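Local coordinates for type II secretion ATPase XpsE (Xanthomonas campestris, PDB 2D28), which is an ATPase of the type II secretion system, represented by its N-terminal domain, which contains an MshEN-type region, at residues Gly63-Asp68 with Leu131-Leu136; Gln93-Pro98 with Glu139-Ile144; Gly104-Trp109 with Leu124-Pro129. The protein carries 1 engineered substitution. All blocks are in the same frame, centred on the assembly; numbering follows the deposited sequence.

Interaction 1: residues Gly63-Asp68 with Leu131-Leu136; sequences GLPLVD and LLHVGL
Val-134 sets its CG1 anti to the backbone N (chi1 -176°), so that its other methyl, CG2, lies beside that N and against Leu-64. Leu-64 turns CG anti to its carbonyl carbon (chi1 -75°) and crosses Val-134 at about a right angle, CB meeting CG2 at 3.7 Å, while its CD2 reaches on to CB of Leu-132. Leu-66 runs alongside Val-134 in the same direction, its CD2 against CB. His-133 is met obliquely by two groups: Pro-65 CG comes to 3.5 Å from ring atom CD2, and Val-67 CG2 rests on CB and the start of the ring. The backbones hold each other with two straight bonds, both nearly along the C=O axis: Val-134 N to Pro-65 O, 2.8 Å, and Val-67 N to Val-134 O, 2.9 Å. Leu-66 CA adds a CH...O contact to the same Val-134 O. Beyond them a water bridges Val-67 O (2.6 Å) and Leu-136 N (3.0 Å); Val-67 O also accepts from Trp-109 NE1. Val-134 thus uses both N-H and C=O in a single parallel beta bridge, docking a loop on edge strand 130-134.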
# COMPACT_ATOMS: atom_id res chain seq x y z
N GLY A 63 10.83 -6.19 -1.15
CA GLY A 63 12.09 -5.48 -1.23
C GLY A 63 11.96 -3.99 -1.43
O GLY A 63 12.83 -3.36 -1.98
N LEU A 64 10.84 -3.42 -0.97
CA LEU A 64 10.55 -2.03 -1.25
C LEU A 64 10.88 -1.22 -0.01
O LEU A 64 10.74 -1.71 1.13
CB LEU A 64 9.04 -1.85 -1.55
CG LEU A 64 8.57 -2.34 -2.93
CD1 LEU A 64 7.07 -2.40 -2.95
CD2 LEU A 64 9.13 -1.56 -4.09
N PRO A 65 11.20 0.04 -0.22
CA PRO A 65 11.46 0.94 0.89
C PRO A 65 10.18 1.31 1.64
O PRO A 65 9.10 1.31 1.10
CB PRO A 65 12.05 2.17 0.21
CG PRO A 65 11.32 2.19 -1.14
CD PRO A 65 11.31 0.73 -1.52
N LEU A 66 10.37 1.65 2.90
CA LEU A 66 9.33 2.09 3.80
C LEU A 66 9.52 3.60 4.02
O LEU A 66 10.65 4.07 4.16
CB LEU A 66 9.43 1.37 5.15
CG LEU A 66 9.08 -0.10 5.17
CD1 LEU A 66 9.75 -0.83 6.32
CD2 LEU A 66 7.61 -0.27 5.26
N VAL A 67 8.41 4.35 3.97
CA VAL A 67 8.42 5.80 4.11
C VAL A 67 7.38 6.15 5.16
O VAL A 67 6.31 5.53 5.26
CB VAL A 67 8.16 6.53 2.78
CG1 VAL A 67 7.68 7.99 2.99
CG2 VAL A 67 9.35 6.46 1.89
N ASP A 68 7.71 7.11 6.00
CA ASP A 68 6.80 7.52 7.04
C ASP A 68 6.51 8.98 6.95
O ASP A 68 7.16 9.70 6.20
CB ASP A 68 7.30 7.11 8.41
CG ASP A 68 8.60 7.77 8.80
OD1 ASP A 68 8.66 8.99 8.96
OD2 ASP A 68 9.61 7.12 8.89
N LEU A 131 7.99 4.74 -8.77
CA LEU A 131 8.85 4.21 -7.72
C LEU A 131 7.95 4.04 -6.50
O LEU A 131 7.39 4.99 -6.01
CB LEU A 131 10.02 5.15 -7.42
CG LEU A 131 11.25 4.63 -6.68
CD1 LEU A 131 12.00 3.56 -7.47
CD2 LEU A 131 12.17 5.79 -6.39
N LEU A 132 7.78 2.80 -6.06
CA LEU A 132 6.88 2.47 -4.99
C LEU A 132 7.54 2.58 -3.62
O LEU A 132 8.64 2.13 -3.42
CB LEU A 132 6.33 1.06 -5.16
CG LEU A 132 5.48 0.86 -6.44
CD1 LEU A 132 5.06 -0.62 -6.52
CD2 LEU A 132 4.33 1.86 -6.42
N HIS A 133 6.83 3.21 -2.68
CA HIS A 133 7.27 3.31 -1.30
C HIS A 133 6.14 2.88 -0.39
O HIS A 133 5.00 3.38 -0.53
CB HIS A 133 7.60 4.76 -0.99
CG HIS A 133 8.63 5.37 -1.89
ND1 HIS A 133 8.32 6.27 -2.88
CD2 HIS A 133 9.97 5.32 -1.86
CE1 HIS A 133 9.44 6.65 -3.50
NE2 HIS A 133 10.45 6.05 -2.92
N VAL A 134 6.40 1.94 0.49
CA VAL A 134 5.33 1.40 1.33
C VAL A 134 5.12 2.37 2.53
O VAL A 134 6.08 2.89 3.16
CB VAL A 134 5.66 -0.03 1.84
CG1 VAL A 134 4.50 -0.65 2.66
CG2 VAL A 134 6.18 -0.95 0.68
N GLY A 135 3.88 2.61 2.83
CA GLY A 135 3.47 3.43 3.97
C GLY A 135 2.30 2.80 4.71
O GLY A 135 1.54 1.96 4.19
N LEU A 136 2.21 3.13 5.99
CA LEU A 136 1.16 2.67 6.84
C LEU A 136 -0.16 3.37 6.28
O LEU A 136 -0.17 4.55 5.83
CB LEU A 136 1.39 3.04 8.32
CG LEU A 136 2.21 2.07 9.21
CD1 LEU A 136 3.68 2.06 8.79
CD2 LEU A 136 2.06 2.58 10.67
O HOH W 1 4.45 4.89 6.91

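Interaction 2: residues Gln93-Pro98 with Glu139-Ile144; sequences QFHLCP and EIDDLI
Helix 88-94 ends just before His-95, whose positive phi turns the chain out of the helix and toward strand 96-102. His-95 holds CG anti to its carbonyl carbon, beside the backbone N, and so presents ND1 to helix 137-147. ND1 donates to Asp-141 OD1 at 2.7 Å, with an N-H...O angle of 166°. The oxygen lies close to the imidazole plane and uses its syn lone pair, yet the ring and carboxylate planes are twisted 46° apart. Asp-141 also has CG anti to its carbonyl carbon, which swings the carboxylate from the flank of the helix to the ring edge; its negative charge would be expected to stabilise a protonated imidazole. The main chain following the ring is packed against helix 137-147 too: Ile-140 CG2 sits 3.7 Å from the carbonyl carbon of His-95 and 3.8 Å from Leu-96 N. In this alpha/beta layer helix 137-147 crosses strand 96-102 obliquely on one face of the sheet, the short axes of 139-144 and 96-98 being 48° apart and 8.1 Å at closest approach. Leu-96 leaves its CA away from helix 137-147, and its side chain touches Phe-90, Leu-91 and Val-122 of helices 88-94 and 116-126, but its carbonyl O is met by Ile-144 CD1 at 3.6 Å. Cys-97 points toward the helix instead. Its SG stands anti to the backbone N and enters between two side chains, with Leu-143 CD2 on one flank at 4.0 Å and Ile-144 CG1 on another. Cys-97 CB rests on that same CG1 at 3.9 Å and more loosely on Ile-140 CG2, while Trp-109 of the neighbouring strand covers Ile-140 and Leu-143.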
# COMPACT_ATOMS: atom_id res chain seq x y z
N GLN A 93 -9.77 5.46 -2.26
CA GLN A 93 -10.18 4.09 -2.38
C GLN A 93 -9.01 3.12 -2.35
O GLN A 93 -9.11 2.03 -1.77
CB GLN A 93 -10.92 3.85 -3.73
CG GLN A 93 -11.29 2.46 -3.92
CD GLN A 93 -11.68 2.09 -5.36
OE1 GLN A 93 -11.94 2.96 -6.19
NE2 GLN A 93 -11.73 0.80 -5.64
N PHE A 94 -7.92 3.47 -3.04
CA PHE A 94 -6.80 2.51 -3.15
C PHE A 94 -5.72 2.70 -2.06
O PHE A 94 -4.76 1.84 -1.94
CB PHE A 94 -6.23 2.59 -4.57
CG PHE A 94 -7.13 1.92 -5.59
CD1 PHE A 94 -7.18 0.51 -5.71
CD2 PHE A 94 -8.00 2.68 -6.33
CE1 PHE A 94 -8.05 -0.08 -6.64
CE2 PHE A 94 -8.92 2.07 -7.23
CZ PHE A 94 -8.91 0.69 -7.38
N HIS A 95 -5.85 3.81 -1.31
CA HIS A 95 -4.93 4.21 -0.22
C HIS A 95 -3.53 4.32 -0.77
O HIS A 95 -2.62 3.56 -0.40
CB HIS A 95 -4.93 3.21 0.94
CG HIS A 95 -6.30 2.94 1.50
ND1 HIS A 95 -6.91 3.76 2.43
CD2 HIS A 95 -7.23 2.03 1.11
CE1 HIS A 95 -8.14 3.30 2.66
NE2 HIS A 95 -8.35 2.25 1.88
N LEU A 96 -3.34 5.20 -1.75
CA LEU A 96 -2.00 5.42 -2.27
C LEU A 96 -1.99 6.91 -2.70
O LEU A 96 -3.06 7.54 -2.82
CB LEU A 96 -1.76 4.53 -3.46
CG LEU A 96 -2.81 4.38 -4.54
CD1 LEU A 96 -2.75 5.53 -5.53
CD2 LEU A 96 -2.59 3.09 -5.35
N CYS A 97 -0.83 7.47 -2.86
CA CYS A 97 -0.66 8.93 -2.99
C CYS A 97 0.65 9.32 -3.69
O CYS A 97 1.70 8.92 -3.25
CB CYS A 97 -0.68 9.57 -1.60
SG CYS A 97 -0.87 11.41 -1.75
N PRO A 98 0.60 10.04 -4.80
CA PRO A 98 1.82 10.53 -5.40
C PRO A 98 2.48 11.53 -4.43
O PRO A 98 1.79 12.46 -3.91
CB PRO A 98 1.34 11.21 -6.66
CG PRO A 98 0.04 10.59 -6.91
CD PRO A 98 -0.59 10.48 -5.57
N GLU A 139 -1.46 6.58 7.66
CA GLU A 139 -0.56 7.69 7.38
C GLU A 139 -0.74 8.24 5.97
O GLU A 139 -0.66 9.45 5.74
CB GLU A 139 0.90 7.29 7.61
CG GLU A 139 1.16 6.99 9.08
CD GLU A 139 2.60 6.57 9.38
OE1 GLU A 139 3.48 6.79 8.57
OE2 GLU A 139 2.77 6.04 10.48
N ILE A 140 -0.90 7.34 5.01
CA ILE A 140 -1.23 7.69 3.63
C ILE A 140 -2.59 8.42 3.59
O ILE A 140 -2.71 9.47 2.94
CB ILE A 140 -1.26 6.43 2.73
CG1 ILE A 140 0.13 5.84 2.65
CG2 ILE A 140 -1.80 6.76 1.34
CD1 ILE A 140 0.24 4.56 1.90
N ASP A 141 -3.59 7.85 4.26
CA ASP A 141 -4.92 8.51 4.27
C ASP A 141 -4.87 9.94 4.81
O ASP A 141 -5.44 10.83 4.22
CB ASP A 141 -5.87 7.71 5.12
CG ASP A 141 -6.19 6.40 4.49
OD1 ASP A 141 -5.94 6.16 3.27
OD2 ASP A 141 -6.68 5.53 5.18
N ASP A 142 -4.09 10.11 5.87
CA ASP A 142 -3.92 11.40 6.53
C ASP A 142 -3.27 12.39 5.59
O ASP A 142 -3.74 13.52 5.43
CB ASP A 142 -3.05 11.23 7.78
CG ASP A 142 -3.79 10.65 8.97
OD1 ASP A 142 -5.00 10.41 8.95
OD2 ASP A 142 -3.19 10.36 9.98
N LEU A 143 -2.22 11.97 4.89
CA LEU A 143 -1.54 12.84 3.95
C LEU A 143 -2.48 13.21 2.79
O LEU A 143 -2.50 14.39 2.33
CB LEU A 143 -0.29 12.19 3.33
CG LEU A 143 0.47 13.10 2.37
CD1 LEU A 143 1.29 14.05 3.18
CD2 LEU A 143 1.32 12.31 1.45
N ILE A 144 -3.23 12.23 2.28
CA ILE A 144 -4.14 12.52 1.15
C ILE A 144 -5.06 13.68 1.59
O ILE A 144 -5.18 14.64 0.83
CB ILE A 144 -4.97 11.34 0.73
CG1 ILE A 144 -4.09 10.25 0.06
CG2 ILE A 144 -6.13 11.80 -0.25
CD1 ILE A 144 -4.71 8.86 0.07

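Interaction 3: residues Gly104-Trp109 with Leu124-Pro129; sequences GRLDLW and LATGLP
Leu-106 extends its side chain from strand 105-110 with CG anti to the backbone N (chi1 -172°), over the end of the helix that precedes Leu-128. Its CB lies against CB of Leu-128 at 4.1 Å, and its CD2 reaches the methyl CG2 of Thr-126 at 4.2 Å, so one leucine spans both residues. Leu-128 contributes mainly through CB, since its CG turns anti to the carbonyl carbon, beside the backbone N. Thr-126 has its hydroxyl between its own N and carbonyl carbon (chi1 55°); there OG1 accepts from Leu-128 N at 3.2 Å, forming an ST turn, and is also bonded to Val-122 O in the last helical turn. This fixes the threonine rotation and leaves its methyl for Leu-106, while Gly-127, with positive phi, carries the chain out of the helix. Pro-129 joins by its ring and its carbonyl. Ring atom CG lies against Gly-104 O, at 3.1 Å. The carbonyl O accepts from Leu-106 N in a straight bond of 2.8 Å and also takes a CH...O contact from Arg-105 CA at 3.4 Å. The arginine chain bends at chi3 (72°), which lets its NH2 bond to O of Leu-130, the residue after Pro-129. The contact lies in a beta-alpha-beta crossover: strand 105-110 leads through helix 116-126 to the parallel strand 130-134, and the loop meets its first strand just before the second begins, with Glu-101 of strand 96-102 touching both Leu-106 and Leu-128.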
# COMPACT_ATOMS: atom_id res chain seq x y z
N GLY A 104 12.70 11.20 -13.51
CA GLY A 104 11.76 10.67 -14.43
C GLY A 104 10.81 9.60 -13.91
O GLY A 104 10.08 8.95 -14.69
N ARG A 105 10.81 9.41 -12.60
CA ARG A 105 9.84 8.55 -11.94
C ARG A 105 8.95 9.25 -10.91
O ARG A 105 9.35 10.12 -10.14
CB ARG A 105 10.55 7.38 -11.28
CG ARG A 105 11.50 6.64 -12.22
CD ARG A 105 12.21 5.42 -11.60
NE ARG A 105 11.35 4.27 -11.39
CZ ARG A 105 11.79 3.03 -11.18
NH1 ARG A 105 13.06 2.82 -11.12
NH2 ARG A 105 10.95 2.00 -11.06
N LEU A 106 7.72 8.79 -10.87
CA LEU A 106 6.75 9.22 -9.88
C LEU A 106 6.88 8.42 -8.61
O LEU A 106 6.67 7.19 -8.61
CB LEU A 106 5.33 9.08 -10.49
CG LEU A 106 4.22 9.68 -9.63
CD1 LEU A 106 4.29 11.26 -9.73
CD2 LEU A 106 2.90 9.14 -10.14
N ASP A 107 7.18 9.12 -7.49
CA ASP A 107 7.20 8.51 -6.21
C ASP A 107 5.77 8.29 -5.73
O ASP A 107 4.99 9.25 -5.61
CB ASP A 107 7.98 9.29 -5.19
CG ASP A 107 9.44 9.40 -5.51
OD1 ASP A 107 10.13 8.37 -5.69
OD2 ASP A 107 10.00 10.50 -5.62
N LEU A 108 5.41 7.03 -5.48
CA LEU A 108 4.07 6.69 -5.02
C LEU A 108 4.14 5.98 -3.71
O LEU A 108 4.67 4.87 -3.61
CB LEU A 108 3.38 5.83 -6.08
CG LEU A 108 1.90 5.53 -5.84
CD1 LEU A 108 1.15 6.78 -6.22
CD2 LEU A 108 1.35 4.31 -6.62
N TRP A 109 3.52 6.59 -2.72
CA TRP A 109 3.35 6.00 -1.42
C TRP A 109 2.14 5.06 -1.47
O TRP A 109 1.01 5.50 -1.81
CB TRP A 109 3.12 7.15 -0.45
CG TRP A 109 3.52 6.96 0.94
CD1 TRP A 109 4.32 5.94 1.45
CD2 TRP A 109 3.18 7.78 2.06
NE1 TRP A 109 4.48 6.11 2.79
CE2 TRP A 109 3.79 7.22 3.19
CE3 TRP A 109 2.33 8.88 2.25
CZ2 TRP A 109 3.63 7.75 4.47
CZ3 TRP A 109 2.21 9.41 3.52
CH2 TRP A 109 2.83 8.83 4.61
N LEU A 124 -1.11 3.06 -15.95
CA LEU A 124 -1.85 3.37 -17.19
C LEU A 124 -2.42 4.80 -17.15
O LEU A 124 -2.35 5.56 -18.15
CB LEU A 124 -3.00 2.39 -17.42
CG LEU A 124 -3.81 2.61 -18.74
CD1 LEU A 124 -2.87 2.44 -20.02
CD2 LEU A 124 -4.95 1.60 -18.87
N ALA A 125 -2.98 5.17 -16.00
CA ALA A 125 -3.65 6.48 -15.89
C ALA A 125 -2.65 7.62 -15.92
O ALA A 125 -2.96 8.69 -16.50
CB ALA A 125 -4.51 6.56 -14.64
N THR A 126 -1.47 7.44 -15.31
CA THR A 126 -0.52 8.57 -15.23
C THR A 126 0.38 8.58 -16.44
O THR A 126 0.88 9.64 -16.85
CB THR A 126 0.39 8.51 -13.96
OG1 THR A 126 1.07 7.22 -13.92
CG2 THR A 126 -0.44 8.58 -12.65
N GLY A 127 0.58 7.42 -17.02
CA GLY A 127 1.59 7.26 -18.04
C GLY A 127 3.02 7.48 -17.57
O GLY A 127 3.90 7.67 -18.40
N LEU A 128 3.26 7.42 -16.26
CA LEU A 128 4.59 7.66 -15.66
C LEU A 128 5.18 6.40 -15.08
O LEU A 128 4.45 5.54 -14.56
CB LEU A 128 4.54 8.71 -14.54
CG LEU A 128 4.22 10.12 -15.07
CD1 LEU A 128 3.95 11.08 -13.95
CD2 LEU A 128 5.35 10.73 -15.98
N PRO A 129 6.49 6.26 -15.16
CA PRO A 129 7.14 5.16 -14.45
C PRO A 129 7.08 5.46 -12.94
O PRO A 129 7.16 6.61 -12.54
CB PRO A 129 8.53 5.08 -15.03
CG PRO A 129 8.79 6.32 -15.81
CD PRO A 129 7.43 7.04 -16.00

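Overall arrangement
From the N terminus, the chain leaves helix 51-62 through 63-68, forms helix 88-94 and enters strand 96-102 at 93-98, then returns in strand 105-110. Interaction 3 closes first, joining 104-109 to 124-129 across helix 116-126, and is nested inside the loops of both other contacts. Interaction 1 closes next, when 131-136 reaches back to 63-68; interaction 2 closes last, when helix 137-147 packs on 93-98. Interactions 1 and 2 therefore cross along the chain. All three reach one sheet, with strand 105-110 in its middle: interaction 1 adds a loop at one edge strand, interaction 2 joins a helix to the other, and interaction 3 joins the crossover's first strand to the loop leading into the second.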